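Local coordinates for protein putative alcohol dehydrogenase (Sinorhizobium meliloti, PDB 4J6F) that is probably a zinc-binding, NAD(P)-dependent alcohol dehydrogenase of the medium-chain dehydrogenase/reductase family, at residues 40-45 and 92-97. Residues are numbered along the deposited sequence; the frame is centred on the assembly and turned at random.
Sequences TGHGGL and SAVSTW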
loop_
_atom_site.group_PDB
_atom_site.type_symbol
_atom_site.label_atom_id
_atom_site.label_comp_id
_atom_site.label_asym_id
_atom_site.label_seq_id
_atom_site.Cartn_x
_atom_site.Cartn_y
_atom_site.Cartn_z
ATOM N N THR A 40 9.450 -33.801 -7.085
ATOM C CA THR A 40 10.558 -34.179 -7.971
ATOM C C THR A 40 10.827 -33.192 -9.108
ATOM O O THR A 40 11.764 -33.372 -9.881
ATOM C CB THR A 40 10.322 -35.576 -8.576
ATOM O OG1 THR A 40 9.177 -35.538 -9.433
ATOM C CG2 THR A 40 10.078 -36.604 -7.483
ATOM N N GLY A 41 10.010 -32.152 -9.200
ATOM C CA GLY A 41 10.162 -31.114 -10.212
ATOM C C GLY A 41 8.824 -30.415 -10.267
ATOM O O GLY A 41 7.879 -30.862 -9.604
ATOM N N HIS A 42 8.728 -29.327 -11.036
ATOM C CA HIS A 42 7.449 -28.618 -11.202
ATOM C C HIS A 42 6.492 -29.357 -12.154
ATOM O O HIS A 42 6.931 -30.102 -13.041
ATOM C CB HIS A 42 7.656 -27.178 -11.666
ATOM C CG HIS A 42 8.407 -26.329 -10.689
ATOM N ND1 HIS A 42 7.861 -25.898 -9.498
ATOM C CD2 HIS A 42 9.660 -25.815 -10.735
ATOM C CE1 HIS A 42 8.750 -25.168 -8.847
ATOM N NE2 HIS A 42 9.849 -25.100 -9.578
ATOM N N GLY A 43 5.191 -29.145 -11.955
ATOM C CA GLY A 43 4.163 -29.821 -12.736
ATOM C C GLY A 43 2.972 -30.276 -11.910
ATOM O O GLY A 43 2.635 -29.668 -10.877
ATOM N N GLY A 44 2.334 -31.356 -12.356
ATOM C CA GLY A 44 1.105 -31.830 -11.724
ATOM C C GLY A 44 1.329 -32.861 -10.636
ATOM O O GLY A 44 2.462 -33.211 -10.332
ATOM N N LEU A 45 0.266 -33.488 -10.184
ATOM C CA LEU A 45 0.358 -34.377 -9.053
ATOM C C LEU A 45 1.387 -35.460 -9.327
ATOM O O LEU A 45 2.009 -35.961 -8.408
ATOM C CB LEU A 45 -0.994 -35.019 -8.778
ATOM C CG LEU A 45 -2.122 -34.142 -8.252
ATOM C CD1 LEU A 45 -3.377 -34.972 -8.116
ATOM C CD2 LEU A 45 -1.760 -33.536 -6.914
ATOM N N SER A 92 3.559 -14.998 -15.913
ATOM C CA SER A 92 3.023 -16.309 -16.244
ATOM C C SER A 92 4.115 -17.343 -16.369
ATOM O O SER A 92 3.820 -18.495 -16.649
ATOM C CB SER A 92 2.205 -16.260 -17.533
ATOM O OG SER A 92 3.021 -15.831 -18.606
ATOM N N ALA A 93 5.366 -16.931 -16.168
ATOM C CA ALA A 93 6.506 -17.854 -16.160
ATOM C C ALA A 93 6.460 -18.776 -14.937
ATOM O O ALA A 93 5.853 -18.426 -13.904
ATOM C CB ALA A 93 7.819 -17.081 -16.203
ATOM N N VAL A 94 7.074 -19.956 -15.048
ATOM C CA VAL A 94 7.137 -20.852 -13.880
ATOM C C VAL A 94 8.304 -20.487 -12.937
ATOM O O VAL A 94 9.437 -20.302 -13.379
ATOM C CB VAL A 94 7.046 -22.373 -14.224
ATOM C CG1 VAL A 94 6.686 -22.581 -15.679
ATOM C CG2 VAL A 94 8.321 -23.108 -13.858
ATOM N N SER A 95 8.005 -20.378 -11.643
ATOM C CA SER A 95 8.974 -19.922 -10.641
ATOM C C SER A 95 8.471 -20.307 -9.252
ATOM O O SER A 95 7.266 -20.262 -9.027
ATOM C CB SER A 95 9.094 -18.388 -10.732
ATOM O OG SER A 95 10.282 -17.892 -10.142
ATOM N N THR A 96 9.362 -20.597 -8.316
ATOM C CA THR A 96 9.001 -20.671 -6.906
ATOM C C THR A 96 8.834 -19.263 -6.383
ATOM O O THR A 96 9.161 -18.308 -7.063
ATOM C CB THR A 96 10.050 -21.369 -6.030
ATOM O OG1 THR A 96 11.359 -21.019 -6.472
ATOM C CG2 THR A 96 9.875 -22.855 -6.087
ATOM N N TRP A 97 8.280 -19.134 -5.191
ATOM C CA TRP A 97 8.021 -17.827 -4.633
ATOM C C TRP A 97 9.331 -17.120 -4.348
ATOM O O TRP A 97 9.400 -15.879 -4.373
ATOM C CB TRP A 97 7.176 -17.948 -3.371
ATOM C CG TRP A 97 7.883 -18.607 -2.265
ATOM C CD1 TRP A 97 7.926 -19.931 -2.014
ATOM C CD2 TRP A 97 8.667 -17.969 -1.249
ATOM N NE1 TRP A 97 8.688 -20.170 -0.897
ATOM C CE2 TRP A 97 9.155 -18.978 -0.410
ATOM C CE3 TRP A 97 9.003 -16.638 -0.972
ATOM C CZ2 TRP A 97 9.958 -18.709 0.696
ATOM C CZ3 TRP A 97 9.804 -16.371 0.126
ATOM C CH2 TRP A 97 10.267 -17.404 0.950
#
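ND1 of His-42, the ring nitrogen nearer the backbone, hydrogen-bonds to the carbonyl oxygen of Arg-81 and more weakly to that of Val-80, both near the end of helix 75-82, while CE1, NE2 and CD2 of the imidazole meet Thr-96 and Val-94. CE1 of His-42 lies 3.8 Å from CG2 of Thr-96, and NE2 of His-42 is 4.2 Å from the same methyl, which sits at the ring edge, near its plane. The two side chains cross at about a right angle. Past NE2, CD2 of His-42 is 4.3 Å from CG2 of Val-94, an oblique and loose van der Waals approach.

His-42 turns CG away from its own carbonyl carbon (chi1 -63°), which carries the ring out from the loop toward residues 94-96. Histidine suits the place because one flat group offers a nitrogen to the helix carbonyls and carbon edges to methyls; Phe-106 adds an edge-to-face ring contact. Threonine supplies a compact methyl for a buried position, where Thr-96 also packs on Val-80 and Leu-104. Valine brings a small branched aliphatic group to an exposed one. After the histidine, Gly-43 takes up a backbone conformation (phi 139°) in which a CB would crowd the carbonyl oxygen of His-42, which suits glycine, and Gly-43 O accepts a hydrogen bond from NE of Arg-81.

About 121 Å² is buried in all. The arrangement is peripheral loop-to-loop packing: the connection between strands 33-39 and 48-51 meets the long excursion between helix 75-82 and strand 113-121, beside that helix, in what is probably the GroES-like domain of a medium-chain dehydrogenase/reductase fold.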